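Local coordinates for FAD synthase (PDB 3GLV), which probably transfers the AMP portion of ATP to FMN, releasing diphosphate and making the coenzyme FAD, at residues 8-13 against 35-40; 31-36 against 68-73. All coordinates share one frame; numbering follows the deposited sequence.

Contact 1: residues 8-13 against 35-40; sequences TGVFDI and VVARDS. With SO4 (sulfate ion), chain C.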
loop_
_atom_site.group_PDB
_atom_site.type_symbol
_atom_site.label_atom_id
_atom_site.label_comp_id
_atom_site.label_asym_id
_atom_site.label_seq_id
_atom_site.Cartn_x
_atom_site.Cartn_y
_atom_site.Cartn_z
ATOM N N THR A 8 -7.447 3.265 -13.214
ATOM C CA THR A 8 -8.627 3.735 -12.468
ATOM C C THR A 8 -9.136 2.654 -11.496
ATOM O O THR A 8 -8.898 1.481 -11.691
ATOM C CB THR A 8 -9.790 4.091 -13.416
ATOM O OG1 THR A 8 -10.123 2.919 -14.183
ATOM C CG2 THR A 8 -9.422 5.142 -14.409
ATOM N N GLY A 9 -9.936 3.025 -10.507
ATOM C CA GLY A 9 -10.552 2.035 -9.589
ATOM C C GLY A 9 -11.075 2.746 -8.357
ATOM O O GLY A 9 -10.884 3.972 -8.207
ATOM N N VAL A 10 -11.754 1.976 -7.508
ATOM C CA VAL A 10 -12.205 2.411 -6.217
ATOM C C VAL A 10 -11.104 2.257 -5.192
ATOM O O VAL A 10 -10.902 3.154 -4.426
ATOM C CB VAL A 10 -13.491 1.624 -5.793
ATOM C CG1 VAL A 10 -13.908 2.010 -4.434
ATOM C CG2 VAL A 10 -14.708 1.847 -6.849
ATOM N N PHE A 11 -10.421 1.099 -5.180
ATOM C CA PHE A 11 -9.347 0.779 -4.231
ATOM C C PHE A 11 -9.809 0.930 -2.791
ATOM O O PHE A 11 -9.196 1.638 -2.009
ATOM C CB PHE A 11 -8.087 1.655 -4.502
ATOM C CG PHE A 11 -7.616 1.592 -5.955
ATOM C CD1 PHE A 11 -7.024 0.423 -6.449
ATOM C CD2 PHE A 11 -7.834 2.667 -6.843
ATOM C CE1 PHE A 11 -6.628 0.331 -7.792
ATOM C CE2 PHE A 11 -7.451 2.588 -8.182
ATOM C CZ PHE A 11 -6.852 1.401 -8.651
ATOM N N ASP A 12 -10.920 0.291 -2.459
ATOM C CA ASP A 12 -11.487 0.425 -1.110
ATOM C C ASP A 12 -10.598 -0.287 -0.075
ATOM O O ASP A 12 -9.993 0.364 0.810
ATOM C CB ASP A 12 -12.924 -0.086 -1.074
ATOM C CG ASP A 12 -13.643 0.269 0.190
ATOM O OD1 ASP A 12 -13.304 1.297 0.863
ATOM O OD2 ASP A 12 -14.611 -0.488 0.482
ATOM N N ILE A 13 -10.498 -1.594 -0.199
ATOM C CA ILE A 13 -9.597 -2.374 0.645
ATOM C C ILE A 13 -8.471 -2.850 -0.232
ATOM O O ILE A 13 -8.730 -3.660 -1.152
ATOM C CB ILE A 13 -10.278 -3.597 1.260
ATOM C CG1 ILE A 13 -11.506 -3.196 2.065
ATOM C CG2 ILE A 13 -9.264 -4.432 2.171
ATOM C CD1 ILE A 13 -11.167 -2.225 3.153
ATOM N N VAL A 35 -6.492 7.167 -11.092
ATOM C CA VAL A 35 -7.707 7.948 -10.850
ATOM C C VAL A 35 -8.652 7.150 -9.950
ATOM O O VAL A 35 -9.109 6.055 -10.298
ATOM C CB VAL A 35 -8.426 8.317 -12.179
ATOM C CG1 VAL A 35 -9.760 9.113 -11.932
ATOM C CG2 VAL A 35 -7.459 9.047 -13.135
ATOM N N VAL A 36 -8.890 7.701 -8.776
ATOM C CA VAL A 36 -9.590 7.036 -7.679
ATOM C C VAL A 36 -11.061 7.504 -7.665
ATOM O O VAL A 36 -11.323 8.719 -7.614
ATOM C CB VAL A 36 -8.914 7.396 -6.317
ATOM C CG1 VAL A 36 -9.717 6.813 -5.124
ATOM C CG2 VAL A 36 -7.491 6.909 -6.294
ATOM N N ALA A 37 -12.011 6.570 -7.707
ATOM C CA ALA A 37 -13.441 6.922 -7.787
ATOM C C ALA A 37 -13.905 7.706 -6.554
ATOM O O ALA A 37 -13.549 7.368 -5.431
ATOM C CB ALA A 37 -14.275 5.666 -7.950
ATOM N N ARG A 38 -14.652 8.789 -6.781
ATOM C CA ARG A 38 -15.379 9.468 -5.736
ATOM C C ARG A 38 -16.367 8.528 -5.077
ATOM O O ARG A 38 -16.837 7.570 -5.668
ATOM C CB ARG A 38 -16.153 10.668 -6.307
ATOM C CG ARG A 38 -15.202 11.786 -6.683
ATOM C CD ARG A 38 -15.815 13.046 -7.161
ATOM N NE ARG A 38 -14.737 13.992 -7.460
ATOM C CZ ARG A 38 -14.169 14.820 -6.575
ATOM N NH1 ARG A 38 -14.591 14.872 -5.316
ATOM N NH2 ARG A 38 -13.163 15.616 -6.954
ATOM N N ASP A 39 -16.690 8.841 -3.841
ATOM C CA ASP A 39 -17.692 8.071 -3.107
ATOM C C ASP A 39 -19.058 8.037 -3.804
ATOM O O ASP A 39 -19.687 6.980 -3.853
ATOM C CB ASP A 39 -17.837 8.583 -1.663
ATOM C CG ASP A 39 -16.591 8.307 -0.776
ATOM O OD1 ASP A 39 -15.985 7.158 -0.802
ATOM O OD2 ASP A 39 -16.261 9.234 0.030
ATOM N N SER A 40 -19.516 9.148 -4.387
ATOM C CA SER A 40 -20.806 9.124 -5.128
ATOM C C SER A 40 -20.781 8.164 -6.323
ATOM O O SER A 40 -21.699 7.362 -6.526
ATOM C CB SER A 40 -21.242 10.526 -5.609
ATOM O OG SER A 40 -20.172 11.277 -6.206
HETATM S S SO4 C . -11.652 -1.610 -7.844
HETATM O O1 SO4 C . -12.873 -2.345 -7.473
HETATM O O2 SO4 C . -12.067 -0.449 -8.631
HETATM O O3 SO4 C . -11.011 -1.068 -6.624
HETATM O O4 SO4 C . -10.910 -2.591 -8.642
#
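Val35 meets Thr8 where two parallel strands run side by side. The methyl CG2 of Thr8 lies alongside the Val35 side chain, 4.0 Å from Val35 CB, and both side chains point the same way. The Val35 carbonyl takes the amide of Gly9, with Gly9 N 3.1 Å from Val35 O. The same oxygen also receives a CA-H...O contact from Thr8. It lies at the edge of the Phe11 ring, near the ring plane. Val36 is on the other face of the sheet, where its CG2 approaches CD2 of Phe11 obliquely at 4.3 Å. Ala37 ends the pairing. Its N donates to Gly9 O at 2.9 Å. Its CB packs 4.0 Å from Val10 CG2, the methyl of Val10 that lies anti to the carbonyl carbon, beside the backbone N.

Beyond Gly9 segment 8-13 leaves the strand, and its amides grip a sulfate ion. Val10 N reaches sulfate O2 and Phe11 N reaches sulfate O3, each at 2.7 Å. O3 also lies over one face of the Phe11 ring, and His18 NE2 adds a further bond to the ion. Val10, Phe11 and His18 are inferred ATP ligands, so the sulfate may mark a phosphate position. Strands 4-9 and 31-36, joined by helix 16-26, form a beta-alpha-beta unit of a cytidylyltransferase-like nucleotide-binding fold.

Contact 2: residues 31-36 against 68-73; sequences ELVVVV and RAILGH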
loop_
_atom_site.group_PDB
_atom_site.type_symbol
_atom_site.label_atom_id
_atom_site.label_comp_id
_atom_site.label_asym_id
_atom_site.label_seq_id
_atom_site.Cartn_x
_atom_site.Cartn_y
_atom_site.Cartn_z
ATOM N N GLU A 31 5.340 7.269 -16.073
ATOM C CA GLU A 31 4.567 7.893 -15.026
ATOM C C GLU A 31 3.216 7.149 -14.921
ATOM O O GLU A 31 2.525 7.014 -15.886
ATOM C CB GLU A 31 4.341 9.354 -15.382
ATOM C CG GLU A 31 3.564 10.158 -14.365
ATOM C CD GLU A 31 3.068 11.465 -14.904
ATOM O OE1 GLU A 31 2.808 11.555 -16.109
ATOM O OE2 GLU A 31 2.866 12.393 -14.114
ATOM N N LEU A 32 2.874 6.675 -13.723
ATOM C CA LEU A 32 1.555 6.145 -13.434
ATOM C C LEU A 32 0.706 7.145 -12.661
ATOM O O LEU A 32 1.090 7.570 -11.567
ATOM C CB LEU A 32 1.663 4.824 -12.685
ATOM C CG LEU A 32 0.322 4.165 -12.325
ATOM C CD1 LEU A 32 -0.468 3.768 -13.572
ATOM C CD2 LEU A 32 0.563 2.916 -11.449
ATOM N N VAL A 33 -0.417 7.558 -13.303
ATOM C CA VAL A 33 -1.461 8.380 -12.691
ATOM C C VAL A 33 -2.593 7.451 -12.390
ATOM O O VAL A 33 -3.124 6.713 -13.282
ATOM C CB VAL A 33 -1.915 9.581 -13.617
ATOM C CG1 VAL A 33 -3.023 10.414 -12.958
ATOM C CG2 VAL A 33 -0.713 10.518 -14.042
ATOM N N VAL A 34 -3.003 7.438 -11.132
ATOM C CA VAL A 34 -4.176 6.637 -10.754
ATOM C C VAL A 34 -5.361 7.507 -10.475
ATOM O O VAL A 34 -5.264 8.530 -9.684
ATOM C CB VAL A 34 -3.872 5.709 -9.529
ATOM C CG1 VAL A 34 -5.130 4.905 -9.142
ATOM C CG2 VAL A 34 -2.660 4.806 -9.807
ATOM N N VAL A 35 -6.492 7.167 -11.092
ATOM C CA VAL A 35 -7.707 7.948 -10.850
ATOM C C VAL A 35 -8.652 7.150 -9.950
ATOM O O VAL A 35 -9.109 6.055 -10.298
ATOM C CB VAL A 35 -8.426 8.317 -12.179
ATOM C CG1 VAL A 35 -9.760 9.113 -11.932
ATOM C CG2 VAL A 35 -7.459 9.047 -13.135
ATOM N N VAL A 36 -8.890 7.701 -8.776
ATOM C CA VAL A 36 -9.590 7.036 -7.679
ATOM C C VAL A 36 -11.061 7.504 -7.665
ATOM O O VAL A 36 -11.323 8.719 -7.614
ATOM C CB VAL A 36 -8.914 7.396 -6.317
ATOM C CG1 VAL A 36 -9.717 6.813 -5.124
ATOM C CG2 VAL A 36 -7.491 6.909 -6.294
ATOM N N ARG A 68 1.308 9.585 -9.307
ATOM C CA ARG A 68 0.289 10.594 -8.967
ATOM C C ARG A 68 -1.072 9.963 -8.849
ATOM O O ARG A 68 -1.425 9.066 -9.626
ATOM C CB ARG A 68 0.201 11.681 -10.049
ATOM C CG ARG A 68 1.185 12.787 -9.828
ATOM C CD ARG A 68 1.141 13.812 -10.967
ATOM N NE ARG A 68 -0.210 14.339 -11.116
ATOM C CZ ARG A 68 -0.917 14.361 -12.249
ATOM N NH1 ARG A 68 -0.418 13.887 -13.401
ATOM N NH2 ARG A 68 -2.145 14.874 -12.221
ATOM N N ALA A 69 -1.854 10.476 -7.900
ATOM C CA ALA A 69 -3.215 10.017 -7.717
ATOM C C ALA A 69 -4.152 11.168 -7.591
ATOM O O ALA A 69 -3.871 12.146 -6.879
ATOM C CB ALA A 69 -3.314 9.086 -6.508
ATOM N N ILE A 70 -5.277 11.047 -8.286
ATOM C CA ILE A 70 -6.315 12.043 -8.266
ATOM C C ILE A 70 -7.716 11.469 -8.154
ATOM O O ILE A 70 -8.006 10.308 -8.527
ATOM C CB ILE A 70 -6.254 12.994 -9.480
ATOM C CG1 ILE A 70 -6.464 12.246 -10.781
ATOM C CG2 ILE A 70 -4.888 13.783 -9.542
ATOM C CD1 ILE A 70 -6.709 13.218 -11.892
ATOM N N LEU A 71 -8.612 12.294 -7.653
ATOM C CA LEU A 71 -10.023 11.927 -7.636
ATOM C C LEU A 71 -10.618 12.049 -9.058
ATOM O O LEU A 71 -10.332 12.979 -9.804
ATOM C CB LEU A 71 -10.770 12.790 -6.626
ATOM C CG LEU A 71 -11.173 12.220 -5.247
ATOM C CD1 LEU A 71 -10.536 10.948 -4.834
ATOM C CD2 LEU A 71 -11.079 13.290 -4.113
ATOM N N GLY A 72 -11.470 11.124 -9.420
ATOM C CA GLY A 72 -12.137 11.183 -10.687
ATOM C C GLY A 72 -13.302 12.166 -10.736
ATOM O O GLY A 72 -13.568 12.882 -9.800
ATOM N N HIS A 73 -13.977 12.186 -11.867
ATOM C CA HIS A 73 -15.079 13.092 -12.091
ATOM C C HIS A 73 -16.400 12.411 -12.015
ATOM O O HIS A 73 -16.696 11.483 -12.730
ATOM C CB HIS A 73 -14.959 13.789 -13.427
ATOM C CG HIS A 73 -14.045 14.955 -13.396
ATOM N ND1 HIS A 73 -14.186 15.971 -12.492
ATOM C CD2 HIS A 73 -12.955 15.247 -14.128
ATOM C CE1 HIS A 73 -13.233 16.857 -12.680
ATOM N NE2 HIS A 73 -12.473 16.441 -13.669
#
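Glu31 holds CG anti to its backbone N (chi1 -179°) and stays extended beyond it, while the Arg68 chain bends at chi3 (56°). The two side chains cross obliquely. The carboxylate and guanidinium planes are 49° apart. Glu31 OE2 comes to the guanidinium edge, in its plane, but is 3.7 Å from Arg68 NH1, a long salt bridge. The stronger partner of Glu31 is Arg4, which pairs with OE1. Arg4 also brings a like charge close to Arg68 NH1. Val33 lies alongside Arg68 and sets its methyl CG2 3.4 Å from Arg68 NH1. Its other methyl, CG1, lies over one face of the guanidinium, offset toward the rim.

Backbone bonds join the strands in parallel register. Arg68 N donates to Leu32 O, and Val34 N returns a bond to Arg68 O at 2.7 Å. Ile70 N then donates to Val34 O, and Val36 N to Ile70 O at 2.8 Å. Gly72 N closes the ladder on Val36 O at 3.0 Å.

On the face with Val33, Ile70 CG1 packs 4.1 Å from Val35 CG2. Val35 CG1 rests 3.4 Å from Gly72 CA. On the other face, Leu71 CD1 reaches Val36 CB at 4.2 Å.

Strand 68-71 is the outermost strand on this side of the chain's parallel sheet, and strand 4-9 flanks 31-36 on its other side. Helix 77-84 packs on Val35 and Ile70, whereas helix 53-60 packs on Val36, Ala69 and Leu71.

How the contacts relate
Contacts 1 and 2 share Val35 and Val36, because strand 31-36 lies between strands 4-9 and 68-71. Their centres are 9 Å apart. They also touch directly. Phe11 CE2 of contact 1 packs 3.4 Å from Val34 CG1 of contact 2. Phe11 belongs to the inferred ATP site. Arg38 NE, just beyond the strand, lies 2.8 Å from Gly72 O, a probable hydrogen bond. Arg38 NH2 packs 3.7 Å from Leu71 CB. The sulfate belongs to contact 1 alone. Contact 2 lies farther from the site: the side chain of Val34 is about 9 Å from that of His18.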